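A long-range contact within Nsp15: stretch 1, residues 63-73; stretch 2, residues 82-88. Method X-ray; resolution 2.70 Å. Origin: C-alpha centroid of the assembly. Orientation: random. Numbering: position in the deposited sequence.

Stretch 1, residues 63-73: VRSHPDFKLLH
Stretch 2 82-88: KFVLWDY

Residues 63-73 of Nsp15 run as an extended loop into the first turn of a helix that continues beyond H73, while residues 82-88 form a largely extended segment that becomes strand at W86 and D87. The loop from R64 to D68 is built from β and polyproline-like torsions (R64 -160/163°, H66 -160/160°, P67 -54/147°), and the helix starts at F69 (-51/-41°). Its first turn is closed by backbone bonds from L71 N to D68 O (2.9 Å) and from H73 N to F69 O (2.8 Å). Across from it, F83, V84 and L85 are extended (-150/172°, -143/145° and -116/123°), after K82 at 72/17°; W86 (-89/130°) and D87 (-99/111°) follow, and Y88 turns to -79/-28°. Facing pairs advance in the same sense along both stretches, R64 with F83, H66 with L85 and F69 with D87; the departure is L72, which returns to L85. The backbones stay well apart: the nearest CA atoms, those of F69 and D87, are 8.1 Å from each other. No hydrogen bond crosses the interface; side chains span the gap, in places against the opposing backbone, and together the stretches bury 351 Å².

L85 is the centre of the contact. Its CA-to-CB bond points toward the first stretch, and its m,t rotamer (-74°, 180°) carries both methyls to that side. L85 CD2 lies 3.5 Å from H66 CD2 and 3.8 Å from the centroid of the H66 imidazole, 23° off the ring normal, a CH-pi contact over the face. L85 CD1 meets L72 CD1 at 3.7 Å; L72 is also m,t (-54°, -171°) and reaches from the helix toward L85.

H66 holds its ring in place from within its own stretch. With chi1 57° (p) and chi2 88°, H66 ND1 donates to P67 O at 2.8 Å, which fixes the imidazole while one face remains available to the leucine.

F69 also points toward the second stretch, with chi1 -58° (m) and chi2 -75°. The ring presents its edge to W86 O: F69 CZ is 3.4 Å from W86 O, near the ring plane, where the slightly positive rim of an aromatic ring suits a carbonyl oxygen. Also at the edge, F69 CE1 is 4.2 Å from L85 CB. D87, in the t rotamer (-178°, chi2 -35°), places its CB 4.2 Å from the F69 ring centroid, 30° off the normal, in an off-centre CH-pi contact. Both D87 carboxylate oxygens are hydrogen-bonded just outside the stretches, although D87 OD2 comes within 3.7 Å of F69 CD2. W86 CB points away, leaving its carbonyl to make the contact.

Just before F69, D68 occupies the N-cap position, but its side chain makes no capping bond. In the t rotamer (-170°), D68 OD1 instead accepts from F69 N at 2.7 Å, and OD2 is bonded elsewhere in the structure.

At the other end, R64 starts sideways and bends through p,t,p (45°, 158°, 78°), with chi4 138°, to bring its guanidinium near F83; R64 NH2 is hydrogen-bonded elsewhere in the structure. The F83 CA-to-CB bond points toward the first stretch, and with chi1 69° (p) and chi2 -83° one ring face meets R64 NH1, 3.8 Å from F83 CG. R64 CZ is 5.3 Å from the F83 ring centroid, 23° off the normal, so the cation-pi attraction is weak at most.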

# COMPACT_ATOMS: atom_id res chain seq x y z
N VAL A 63 -6.73 -30.56 -1.48
CA VAL A 63 -7.60 -30.81 -2.60
C VAL A 63 -8.39 -32.09 -2.42
O VAL A 63 -8.11 -33.11 -3.04
CB VAL A 63 -6.81 -30.84 -3.89
CG1 VAL A 63 -7.75 -30.96 -5.10
CG2 VAL A 63 -6.01 -29.56 -3.96
N ARG A 64 -9.41 -32.01 -1.58
CA ARG A 64 -10.22 -33.17 -1.21
C ARG A 64 -11.52 -32.65 -0.68
O ARG A 64 -11.60 -31.49 -0.31
CB ARG A 64 -9.54 -33.97 -0.09
CG ARG A 64 -9.01 -33.07 1.01
CD ARG A 64 -8.79 -33.75 2.35
NE ARG A 64 -7.57 -34.54 2.40
CZ ARG A 64 -6.74 -34.57 3.44
NH1 ARG A 64 -6.95 -33.85 4.54
NH2 ARG A 64 -5.67 -35.34 3.37
N SER A 65 -12.54 -33.48 -0.62
CA SER A 65 -13.82 -33.05 -0.04
C SER A 65 -13.71 -32.96 1.48
O SER A 65 -12.83 -33.58 2.11
CB SER A 65 -14.94 -34.01 -0.40
OG SER A 65 -14.66 -35.33 0.04
N HIS A 66 -14.58 -32.18 2.07
CA HIS A 66 -14.63 -32.11 3.53
C HIS A 66 -15.97 -31.58 3.96
O HIS A 66 -16.67 -30.97 3.15
CB HIS A 66 -13.48 -31.25 4.08
CG HIS A 66 -13.44 -29.85 3.55
ND1 HIS A 66 -14.14 -28.82 4.13
CD2 HIS A 66 -12.76 -29.31 2.51
CE1 HIS A 66 -13.90 -27.70 3.46
NE2 HIS A 66 -13.06 -27.97 2.47
N PRO A 67 -16.35 -31.82 5.22
CA PRO A 67 -17.56 -31.22 5.79
C PRO A 67 -17.56 -29.73 5.63
O PRO A 67 -16.49 -29.12 5.64
CB PRO A 67 -17.50 -31.59 7.27
CG PRO A 67 -16.67 -32.83 7.32
CD PRO A 67 -15.72 -32.78 6.15
N ASP A 68 -18.73 -29.13 5.45
CA ASP A 68 -18.78 -27.70 5.15
C ASP A 68 -18.32 -26.91 6.37
O ASP A 68 -18.52 -27.33 7.51
CB ASP A 68 -20.18 -27.28 4.67
CG ASP A 68 -20.22 -25.85 4.11
OD1 ASP A 68 -19.12 -25.27 3.86
OD2 ASP A 68 -21.34 -25.31 3.92
N PHE A 69 -17.72 -25.76 6.13
CA PHE A 69 -17.06 -25.01 7.20
C PHE A 69 -17.91 -24.77 8.43
O PHE A 69 -17.40 -24.86 9.56
CB PHE A 69 -16.54 -23.67 6.68
CG PHE A 69 -15.59 -23.82 5.53
CD1 PHE A 69 -14.30 -24.24 5.75
CD2 PHE A 69 -16.00 -23.57 4.24
CE1 PHE A 69 -13.43 -24.40 4.71
CE2 PHE A 69 -15.12 -23.73 3.18
CZ PHE A 69 -13.84 -24.15 3.42
N LYS A 70 -19.18 -24.45 8.24
CA LYS A 70 -20.07 -24.14 9.36
C LYS A 70 -20.16 -25.30 10.35
O LYS A 70 -20.42 -25.09 11.54
CB LYS A 70 -21.47 -23.76 8.87
CG LYS A 70 -22.30 -24.96 8.42
CD LYS A 70 -23.40 -24.64 7.44
CE LYS A 70 -23.88 -25.94 6.78
NZ LYS A 70 -25.04 -25.72 5.87
N LEU A 71 -19.96 -26.54 9.89
CA LEU A 71 -19.92 -27.65 10.81
C LEU A 71 -18.63 -27.61 11.64
O LEU A 71 -18.63 -27.82 12.86
CB LEU A 71 -20.06 -28.98 10.07
CG LEU A 71 -21.35 -29.22 9.27
CD1 LEU A 71 -21.44 -30.68 8.86
CD2 LEU A 71 -22.62 -28.83 10.02
N LEU A 72 -17.52 -27.30 10.99
CA LEU A 72 -16.27 -27.22 11.70
C LEU A 72 -16.37 -26.14 12.75
O LEU A 72 -16.08 -26.38 13.91
CB LEU A 72 -15.12 -26.95 10.75
CG LEU A 72 -15.02 -27.93 9.57
CD1 LEU A 72 -13.70 -27.68 8.84
CD2 LEU A 72 -15.14 -29.40 9.98
N HIS A 73 -16.85 -24.97 12.34
CA HIS A 73 -17.06 -23.84 13.27
C HIS A 73 -17.99 -24.18 14.43
O HIS A 73 -17.73 -23.80 15.56
CB HIS A 73 -17.59 -22.63 12.49
CG HIS A 73 -18.07 -21.50 13.34
ND1 HIS A 73 -17.25 -20.80 14.19
CD2 HIS A 73 -19.29 -20.93 13.45
CE1 HIS A 73 -17.94 -19.85 14.79
NE2 HIS A 73 -19.18 -19.90 14.36
N LYS A 82 -1.83 -30.74 9.96
CA LYS A 82 -1.01 -31.14 8.83
C LYS A 82 -1.73 -30.97 7.51
O LYS A 82 -1.30 -31.49 6.50
CB LYS A 82 -0.47 -32.56 9.00
CG LYS A 82 0.78 -32.62 9.88
CD LYS A 82 1.25 -34.06 10.05
CE LYS A 82 2.77 -34.17 10.07
NZ LYS A 82 3.35 -33.36 11.18
N PHE A 83 -2.80 -30.18 7.53
CA PHE A 83 -3.42 -29.74 6.30
C PHE A 83 -4.05 -28.39 6.54
O PHE A 83 -4.13 -27.91 7.65
CB PHE A 83 -4.45 -30.76 5.77
CG PHE A 83 -5.70 -30.89 6.61
CD1 PHE A 83 -5.71 -31.70 7.73
CD2 PHE A 83 -6.86 -30.20 6.29
CE1 PHE A 83 -6.84 -31.81 8.51
CE2 PHE A 83 -8.00 -30.31 7.08
CZ PHE A 83 -7.98 -31.12 8.19
N VAL A 84 -4.52 -27.79 5.47
CA VAL A 84 -5.10 -26.46 5.52
C VAL A 84 -6.25 -26.46 4.54
O VAL A 84 -6.21 -27.13 3.51
CB VAL A 84 -4.03 -25.41 5.16
CG1 VAL A 84 -4.10 -25.00 3.69
CG2 VAL A 84 -4.12 -24.22 6.10
N LEU A 85 -7.31 -25.74 4.90
CA LEU A 85 -8.55 -25.78 4.15
C LEU A 85 -8.82 -24.42 3.56
O LEU A 85 -8.89 -23.43 4.30
CB LEU A 85 -9.68 -26.18 5.08
CG LEU A 85 -9.73 -27.65 5.50
CD1 LEU A 85 -10.93 -27.88 6.42
CD2 LEU A 85 -9.84 -28.60 4.31
N TRP A 86 -8.97 -24.38 2.23
CA TRP A 86 -9.26 -23.12 1.51
C TRP A 86 -10.76 -22.90 1.42
O TRP A 86 -11.49 -23.82 1.05
CB TRP A 86 -8.65 -23.12 0.10
CG TRP A 86 -8.59 -21.75 -0.55
CD1 TRP A 86 -9.30 -21.32 -1.64
CD2 TRP A 86 -7.74 -20.65 -0.18
NE1 TRP A 86 -8.95 -20.02 -1.97
CE2 TRP A 86 -8.00 -19.59 -1.08
CE3 TRP A 86 -6.79 -20.45 0.83
CZ2 TRP A 86 -7.36 -18.35 -1.00
CZ3 TRP A 86 -6.12 -19.20 0.89
CH2 TRP A 86 -6.42 -18.18 -0.01
N ASP A 87 -11.19 -21.70 1.79
CA ASP A 87 -12.56 -21.22 1.57
C ASP A 87 -12.64 -20.32 0.31
O ASP A 87 -12.13 -19.17 0.30
CB ASP A 87 -13.06 -20.48 2.81
CG ASP A 87 -14.50 -20.01 2.67
OD1 ASP A 87 -14.88 -19.63 1.55
OD2 ASP A 87 -15.24 -19.98 3.67
N TYR A 88 -13.29 -20.82 -0.73
CA TYR A 88 -13.21 -20.17 -2.04
C TYR A 88 -14.12 -18.95 -2.14
O TYR A 88 -13.84 -18.02 -2.89
CB TYR A 88 -13.55 -21.15 -3.16
CG TYR A 88 -12.51 -22.22 -3.43
CD1 TYR A 88 -12.25 -23.22 -2.50
CD2 TYR A 88 -11.79 -22.25 -4.62
CE1 TYR A 88 -11.31 -24.21 -2.75
CE2 TYR A 88 -10.84 -23.23 -4.87
CZ TYR A 88 -10.61 -24.23 -3.93
OH TYR A 88 -9.67 -25.24 -4.16